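Local coordinates for protein thioredoxin Reductase (Burkholderia cenocepacia, PDB 4F82) that probably reduces hydrogen peroxide and organic hydroperoxides to water and alcohols as a thiol-specific peroxidase of the Prx5 subfamily of peroxiredoxins, at residues Gln44-Ala58 with Ile83-Met97. Residues are numbered along the deposited sequence; the frame is centred on the assembly and turned at random.
Sequences QVAGKRVVIFGLPGA and IDEIWCVSVNDAFVM
Trp-87 lies against Val-50, Ile-52 and the end of helix 41-45, on one face of the parallel pair formed by strands 49-55 and 85-90. Val-51 and Phe-53 stitch this pair together, their N-H groups donating to Glu-85 O and Trp-87 O and their carbonyls accepting from Trp-87 N and Val-89 N. Val-50 CG1 sits over the five-membered ring, 3.7 Å from its centroid, a CH-pi contact; Val-45 CG1 meets CH2 of the indole at 3.4 Å. The indole N-H is held nearly straight (172°) by Glu-85 OE2, which accepts in the ring plane through its anti lone pair and also pairs with Arg-111. The other oxygen, Glu-85 OE1, takes a salt bridge from Lys-48 NZ (2.8 Å) above the carboxylate plane, and the same ammonium also donates to Gln-44 O.

On the opposite face, beneath helix 61-80, the Phe-53 ring (chi1 67°, CG between backbone N and carbonyl carbon) is tucked back over Cys-88, whose CA lies over one face and whose SG approaches obliquely, while Ile-86 CG2 touches the edge.

This dense interior gives way at the Asp-84 end to solvent. There Asp-84 OD2 accepts from Arg-49 N at 2.7 Å, on its anti side, and a water links it to Gly-47 O.

Where the strands end, Asn-92 OD1 receives both Ala-58 N (2.8 Å, 176° at the hydrogen) and Ser-90 OG, tying residues 56-58, which run on toward helix 61-80, to the other strand's end. The strands belong to the beta-alpha-beta unit of the thioredoxin fold. Leu-55 touches Cys-63, the predicted peroxidatic cysteine; the paired bonds to Asn-92 OD1 are consistent with a firmly set backbone leading into the active-site loop.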
# COMPACT_ATOMS: atom_id res chain seq x y z
N GLN A 44 22.36 7.49 -1.47
CA GLN A 44 21.69 8.17 -2.58
C GLN A 44 21.64 9.70 -2.44
O GLN A 44 21.40 10.37 -3.44
CB GLN A 44 20.23 7.68 -2.73
CG GLN A 44 20.10 6.23 -3.16
CD GLN A 44 20.48 6.05 -4.60
OE1 GLN A 44 20.10 6.85 -5.47
NE2 GLN A 44 21.25 5.00 -4.88
N VAL A 45 21.79 10.24 -1.23
CA VAL A 45 21.84 11.70 -1.06
C VAL A 45 23.27 12.18 -1.00
O VAL A 45 23.53 13.40 -1.10
CB VAL A 45 21.07 12.22 0.18
CG1 VAL A 45 19.65 11.71 0.17
CG2 VAL A 45 21.79 11.84 1.49
N ALA A 46 24.23 11.26 -0.89
CA ALA A 46 25.62 11.70 -0.84
C ALA A 46 26.00 12.56 -2.05
O ALA A 46 25.81 12.14 -3.21
CB ALA A 46 26.58 10.52 -0.71
N GLY A 47 26.50 13.76 -1.77
CA GLY A 47 27.01 14.68 -2.77
C GLY A 47 25.95 15.33 -3.64
O GLY A 47 26.29 15.89 -4.69
N LYS A 48 24.69 15.27 -3.20
CA LYS A 48 23.57 15.86 -3.93
C LYS A 48 22.80 16.87 -3.12
O LYS A 48 22.87 16.89 -1.87
CB LYS A 48 22.58 14.77 -4.32
CG LYS A 48 23.22 13.59 -4.97
CD LYS A 48 22.12 12.61 -5.38
CE LYS A 48 22.70 11.41 -6.13
NZ LYS A 48 21.72 10.24 -6.12
N ARG A 49 22.05 17.71 -3.83
CA ARG A 49 21.08 18.56 -3.18
C ARG A 49 19.69 18.00 -3.56
O ARG A 49 19.34 17.97 -4.73
CB ARG A 49 21.33 19.98 -3.64
CG ARG A 49 20.48 21.00 -2.97
CD ARG A 49 21.06 22.40 -3.20
NE ARG A 49 20.06 23.38 -2.84
CZ ARG A 49 19.89 23.83 -1.60
NH1 ARG A 49 20.69 23.40 -0.63
NH2 ARG A 49 18.93 24.72 -1.33
N VAL A 50 18.93 17.55 -2.55
CA VAL A 50 17.72 16.72 -2.75
C VAL A 50 16.50 17.30 -2.03
O VAL A 50 16.57 17.60 -0.85
CB VAL A 50 17.96 15.29 -2.20
CG1 VAL A 50 16.70 14.38 -2.33
CG2 VAL A 50 19.15 14.65 -2.89
N VAL A 51 15.39 17.45 -2.73
CA VAL A 51 14.13 17.73 -2.05
C VAL A 51 13.42 16.42 -1.80
O VAL A 51 13.21 15.64 -2.73
CB VAL A 51 13.17 18.61 -2.93
CG1 VAL A 51 11.77 18.70 -2.27
CG2 VAL A 51 13.76 20.02 -3.19
N ILE A 52 13.04 16.17 -0.55
CA ILE A 52 12.22 15.00 -0.22
C ILE A 52 10.89 15.46 0.31
O ILE A 52 10.84 16.23 1.28
CB ILE A 52 12.88 14.14 0.87
CG1 ILE A 52 14.29 13.70 0.43
CG2 ILE A 52 12.03 12.92 1.16
CD1 ILE A 52 15.09 13.00 1.58
N PHE A 53 9.79 15.03 -0.34
CA PHE A 53 8.47 15.29 0.26
C PHE A 53 7.83 13.93 0.58
O PHE A 53 7.88 13.00 -0.24
CB PHE A 53 7.58 16.23 -0.61
CG PHE A 53 7.14 15.63 -1.92
CD1 PHE A 53 5.85 15.07 -2.06
CD2 PHE A 53 7.99 15.61 -3.01
CE1 PHE A 53 5.43 14.53 -3.30
CE2 PHE A 53 7.57 15.05 -4.24
CZ PHE A 53 6.30 14.51 -4.39
N GLY A 54 7.37 13.78 1.81
CA GLY A 54 6.72 12.57 2.24
C GLY A 54 5.23 12.85 2.31
O GLY A 54 4.80 13.99 2.56
N LEU A 55 4.44 11.82 2.12
CA LEU A 55 2.98 12.00 2.17
C LEU A 55 2.36 10.67 2.64
O LEU A 55 3.05 9.64 2.67
CB LEU A 55 2.48 12.44 0.77
CG LEU A 55 3.00 11.79 -0.51
CD1 LEU A 55 2.56 10.30 -0.67
CD2 LEU A 55 2.55 12.59 -1.73
N PRO A 56 1.08 10.69 3.04
CA PRO A 56 0.45 9.53 3.68
C PRO A 56 0.18 8.28 2.82
O PRO A 56 0.17 7.19 3.39
CB PRO A 56 -0.89 10.11 4.18
CG PRO A 56 -0.61 11.56 4.41
CD PRO A 56 0.29 11.92 3.25
N GLY A 57 -0.08 8.41 1.53
CA GLY A 57 -0.30 7.21 0.75
C GLY A 57 -0.46 7.36 -0.75
O GLY A 57 -1.16 8.28 -1.23
N ALA A 58 0.16 6.44 -1.49
CA ALA A 58 -0.09 6.36 -2.93
C ALA A 58 -1.59 6.19 -3.21
O ALA A 58 -2.32 5.57 -2.42
CB ALA A 58 0.70 5.20 -3.55
N ILE A 83 18.59 21.99 -7.43
CA ILE A 83 18.19 20.72 -6.84
C ILE A 83 18.52 19.58 -7.79
O ILE A 83 18.12 19.60 -8.96
CB ILE A 83 16.64 20.68 -6.50
CG1 ILE A 83 16.28 21.80 -5.49
CG2 ILE A 83 16.18 19.25 -6.07
CD1 ILE A 83 16.95 21.65 -4.09
N ASP A 84 19.21 18.56 -7.28
CA ASP A 84 19.66 17.44 -8.11
C ASP A 84 18.59 16.40 -8.31
O ASP A 84 18.42 15.88 -9.43
CB ASP A 84 20.87 16.77 -7.47
CG ASP A 84 22.09 17.65 -7.52
OD1 ASP A 84 22.37 18.17 -8.62
OD2 ASP A 84 22.77 17.82 -6.47
N GLU A 85 17.89 16.09 -7.21
CA GLU A 85 16.78 15.12 -7.23
C GLU A 85 15.58 15.54 -6.40
O GLU A 85 15.71 16.19 -5.35
CB GLU A 85 17.23 13.73 -6.77
CG GLU A 85 18.36 13.18 -7.65
CD GLU A 85 18.83 11.80 -7.23
OE1 GLU A 85 19.82 11.32 -7.83
OE2 GLU A 85 18.24 11.20 -6.30
N ILE A 86 14.41 15.11 -6.87
CA ILE A 86 13.18 15.27 -6.08
C ILE A 86 12.63 13.89 -5.77
O ILE A 86 12.34 13.11 -6.67
CB ILE A 86 12.11 16.05 -6.85
CG1 ILE A 86 12.57 17.47 -7.20
CG2 ILE A 86 10.85 16.17 -6.02
CD1 ILE A 86 11.79 18.09 -8.43
N TRP A 87 12.51 13.55 -4.49
CA TRP A 87 11.93 12.26 -4.12
C TRP A 87 10.54 12.41 -3.51
O TRP A 87 10.28 13.32 -2.74
CB TRP A 87 12.77 11.60 -3.04
CG TRP A 87 14.22 11.33 -3.36
CD1 TRP A 87 14.94 11.64 -4.49
CD2 TRP A 87 15.11 10.73 -2.45
NE1 TRP A 87 16.27 11.21 -4.34
CE2 TRP A 87 16.39 10.67 -3.07
CE3 TRP A 87 14.96 10.21 -1.14
CZ2 TRP A 87 17.50 10.08 -2.45
CZ3 TRP A 87 16.07 9.64 -0.51
CH2 TRP A 87 17.33 9.58 -1.17
N CYS A 88 9.65 11.51 -3.86
CA CYS A 88 8.39 11.37 -3.12
C CYS A 88 8.53 10.15 -2.20
O CYS A 88 8.69 9.02 -2.67
CB CYS A 88 7.22 11.18 -4.07
SG CYS A 88 5.66 10.80 -3.20
N VAL A 89 8.46 10.37 -0.89
CA VAL A 89 8.55 9.23 0.03
C VAL A 89 7.18 8.86 0.58
O VAL A 89 6.40 9.73 0.97
CB VAL A 89 9.50 9.54 1.19
CG1 VAL A 89 9.38 8.48 2.26
CG2 VAL A 89 10.95 9.63 0.67
N SER A 90 6.83 7.57 0.57
CA SER A 90 5.56 7.19 1.18
C SER A 90 5.72 5.83 1.79
O SER A 90 6.58 5.05 1.36
CB SER A 90 4.42 7.14 0.13
OG SER A 90 3.15 6.85 0.74
N VAL A 91 4.86 5.54 2.76
CA VAL A 91 4.85 4.22 3.39
C VAL A 91 3.95 3.35 2.56
O VAL A 91 2.74 3.19 2.83
CB VAL A 91 4.42 4.25 4.89
CG1 VAL A 91 4.53 2.83 5.50
CG2 VAL A 91 5.34 5.17 5.65
N ASN A 92 4.54 2.87 1.47
CA ASN A 92 3.92 1.99 0.48
C ASN A 92 5.08 1.19 -0.07
O ASN A 92 6.23 1.69 -0.09
CB ASN A 92 3.36 2.82 -0.68
CG ASN A 92 1.99 3.47 -0.36
OD1 ASN A 92 1.91 4.69 -0.18
ND2 ASN A 92 0.92 2.66 -0.34
N ASP A 93 4.80 -0.00 -0.59
CA ASP A 93 5.85 -0.83 -1.21
C ASP A 93 6.18 -0.32 -2.65
O ASP A 93 5.45 0.52 -3.19
CB ASP A 93 5.36 -2.28 -1.26
CG ASP A 93 4.12 -2.44 -2.12
OD1 ASP A 93 2.97 -2.53 -1.56
OD2 ASP A 93 4.30 -2.46 -3.37
N ALA A 94 7.25 -0.83 -3.27
CA ALA A 94 7.65 -0.31 -4.59
C ALA A 94 6.77 -0.69 -5.75
O ALA A 94 6.78 -0.01 -6.76
CB ALA A 94 9.13 -0.66 -4.93
N PHE A 95 6.03 -1.80 -5.67
CA PHE A 95 5.11 -2.15 -6.77
C PHE A 95 4.00 -1.11 -6.89
O PHE A 95 3.64 -0.67 -7.99
CB PHE A 95 4.52 -3.56 -6.57
CG PHE A 95 5.57 -4.63 -6.66
CD1 PHE A 95 5.97 -5.11 -7.89
CD2 PHE A 95 6.18 -5.12 -5.51
CE1 PHE A 95 6.98 -6.09 -8.00
CE2 PHE A 95 7.19 -6.10 -5.60
CZ PHE A 95 7.60 -6.57 -6.83
N VAL A 96 3.44 -0.75 -5.75
CA VAL A 96 2.40 0.28 -5.71
C VAL A 96 2.98 1.67 -6.13
O VAL A 96 2.38 2.36 -6.97
CB VAL A 96 1.70 0.30 -4.33
CG1 VAL A 96 0.80 1.53 -4.18
CG2 VAL A 96 0.89 -1.01 -4.13
N MET A 97 4.14 2.03 -5.60
CA MET A 97 4.79 3.32 -5.97
C MET A 97 5.14 3.37 -7.44
O MET A 97 4.98 4.40 -8.08
CB MET A 97 6.03 3.58 -5.13
CG MET A 97 5.72 3.80 -3.66
SD MET A 97 4.83 5.36 -3.34
CE MET A 97 6.23 6.51 -3.32
O HOH W 1 25.47 18.08 -6.78
O HOH W 2 2.96 7.38 3.98
O HOH W 3 -1.67 4.14 -0.08